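Local coordinates for protein AAC3-I (Uncultured bacterium, PDB 5HMN) that probably transfers the acetyl group of acetyl-coenzyme A to aminoglycoside antibiotics, a GNAT-fold enzyme consistent with a role in antibiotic resistance, at residues Arg47-Ser51 with Asp52-Ala56. Sequence-based numbering, arbitrary orientation.
Sequences RLLES and DYFIA
F54 opens strand 54-61 and packs on L48, at the end of helix 42-49 just before it in the chain. Its CB lies 3.3 Å from S51 OG and close to L48 O. The ring then leaves with CG anti to the backbone N (chi1 -176°), which lays one face under L48. F54 CG and CD2 lie against L48 CG, which makes a CH-pi contact over the face, 3.9 Å from the F54 ring centroid. L48 CD1 reaches back over F54 CG and CB, and L48 CD2 nears F54 CE2 and CZ. At the ring edge, F54 CE2 meets L49 CD2 in the ring plane at 4.0 Å. The same L49 CD2 touches A56 CB. Y72 adds an edge-to-face contact to the F54 ring.

S51 supplies the polar side of the turn. Its OG donates to L48 O at 2.6 Å, with the donor tilted 25° from the carbonyl plane. It also accepts a weak bond from F54 N at 3.5 Å, and it sits over one face of the Y53 ring, toward the rim. That ring stacks on Y53 of the second subunit, so the turn is part of the subunit interface. The contact is structural packing that joins helix to sheet in the GNAT fold, with the F54 side chain about 14 Å from coenzyme A. This apolar junction keeps its polar atoms paired: the hydroxyl bonds firmly to L48 O, and waters bridge F54 O to L49 O and S51 O.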
loop_
_atom_site.group_PDB
_atom_site.type_symbol
_atom_site.label_atom_id
_atom_site.label_comp_id
_atom_site.label_asym_id
_atom_site.label_seq_id
_atom_site.Cartn_x
_atom_site.Cartn_y
_atom_site.Cartn_z
ATOM N N ARG C 47 7.270 8.409 15.634
ATOM C CA ARG C 47 5.851 8.061 15.678
ATOM C C ARG C 47 5.499 7.059 14.582
ATOM O O ARG C 47 4.605 6.227 14.745
ATOM C CB ARG C 47 4.986 9.311 15.553
ATOM C CG ARG C 47 4.923 10.138 16.824
ATOM C CD ARG C 47 3.829 11.182 16.740
ATOM N NE ARG C 47 4.007 12.062 15.591
ATOM C CZ ARG C 47 4.774 13.147 15.608
ATOM N NH1 ARG C 47 5.434 13.471 16.712
ATOM N NH2 ARG C 47 4.886 13.907 14.527
ATOM N N LEU C 48 6.218 7.135 13.470
ATOM C CA LEU C 48 6.025 6.183 12.382
ATOM C C LEU C 48 6.477 4.786 12.802
ATOM O O LEU C 48 5.834 3.787 12.477
ATOM C CB LEU C 48 6.784 6.638 11.133
ATOM C CG LEU C 48 6.672 5.737 9.899
ATOM C CD1 LEU C 48 5.218 5.590 9.460
ATOM C CD2 LEU C 48 7.525 6.278 8.763
ATOM N N LEU C 49 7.578 4.724 13.546
ATOM C CA LEU C 49 8.133 3.456 14.005
ATOM C C LEU C 49 7.295 2.789 15.098
ATOM O O LEU C 49 7.330 1.567 15.262
ATOM C CB LEU C 49 9.567 3.665 14.504
ATOM C CG LEU C 49 10.608 3.844 13.395
ATOM C CD1 LEU C 49 11.954 4.243 13.980
ATOM C CD2 LEU C 49 10.742 2.566 12.582
ATOM N N GLU C 50 6.540 3.583 15.846
ATOM C CA GLU C 50 5.689 3.023 16.891
ATOM C C GLU C 50 4.237 2.905 16.435
ATOM O O GLU C 50 3.345 2.660 17.240
ATOM C CB GLU C 50 5.783 3.865 18.156
ATOM C CG GLU C 50 5.401 5.311 17.951
ATOM C CD GLU C 50 5.735 6.166 19.151
ATOM O OE1 GLU C 50 6.218 5.611 20.162
ATOM O OE2 GLU C 50 5.524 7.397 19.088
ATOM N N SER C 51 4.009 3.068 15.139
ATOM C CA SER C 51 2.674 2.887 14.581
ATOM C C SER C 51 2.357 1.403 14.443
ATOM O O SER C 51 3.255 0.559 14.471
ATOM C CB SER C 51 2.551 3.586 13.228
ATOM O OG SER C 51 3.407 2.997 12.265
ATOM N N ASP C 52 1.071 1.100 14.286
ATOM C CA ASP C 52 0.587 -0.275 14.221
ATOM C C ASP C 52 0.944 -0.996 12.924
ATOM O O ASP C 52 1.039 -2.226 12.897
ATOM C CB ASP C 52 -0.937 -0.297 14.385
ATOM C CG ASP C 52 -1.392 0.312 15.693
ATOM O OD1 ASP C 52 -1.175 -0.322 16.746
ATOM O OD2 ASP C 52 -1.969 1.420 15.667
ATOM N N TYR C 53 1.128 -0.235 11.852
ATOM C CA TYR C 53 1.179 -0.823 10.519
ATOM C C TYR C 53 2.537 -0.729 9.822
ATOM O O TYR C 53 2.796 -1.457 8.864
ATOM C CB TYR C 53 0.109 -0.174 9.635
ATOM C CG TYR C 53 0.275 1.320 9.462
ATOM C CD1 TYR C 53 0.982 1.841 8.387
ATOM C CD2 TYR C 53 -0.283 2.210 10.371
ATOM C CE1 TYR C 53 1.133 3.204 8.225
ATOM C CE2 TYR C 53 -0.138 3.575 10.217
ATOM C CZ TYR C 53 0.571 4.064 9.142
ATOM O OH TYR C 53 0.716 5.422 8.985
ATOM N N PHE C 54 3.406 0.164 10.290
ATOM C CA PHE C 54 4.701 0.339 9.629
ATOM C C PHE C 54 5.736 -0.663 10.132
ATOM O O PHE C 54 5.847 -0.906 11.332
ATOM C CB PHE C 54 5.224 1.767 9.822
ATOM C CG PHE C 54 6.509 2.044 9.084
ATOM C CD1 PHE C 54 6.523 2.132 7.702
ATOM C CD2 PHE C 54 7.703 2.211 9.773
ATOM C CE1 PHE C 54 7.700 2.386 7.014
ATOM C CE2 PHE C 54 8.885 2.466 9.095
ATOM C CZ PHE C 54 8.885 2.553 7.710
ATOM N N ILE C 55 6.487 -1.245 9.197
ATOM C CA ILE C 55 7.537 -2.204 9.526
ATOM C C ILE C 55 8.845 -1.831 8.827
ATOM O O ILE C 55 8.891 -1.681 7.605
ATOM C CB ILE C 55 7.145 -3.645 9.123
ATOM C CG1 ILE C 55 5.879 -4.087 9.862
ATOM C CG2 ILE C 55 8.291 -4.610 9.399
ATOM C CD1 ILE C 55 5.377 -5.459 9.457
ATOM N N ALA C 56 9.906 -1.680 9.610
ATOM C CA ALA C 56 11.222 -1.373 9.059
ATOM C C ALA C 56 12.239 -2.414 9.498
ATOM O O ALA C 56 12.447 -2.615 10.691
ATOM C CB ALA C 56 11.669 0.017 9.484
HETATM O O HOH W 1 7.716 0.070 13.241
HETATM O O HOH W 2 4.426 -1.834 13.430
#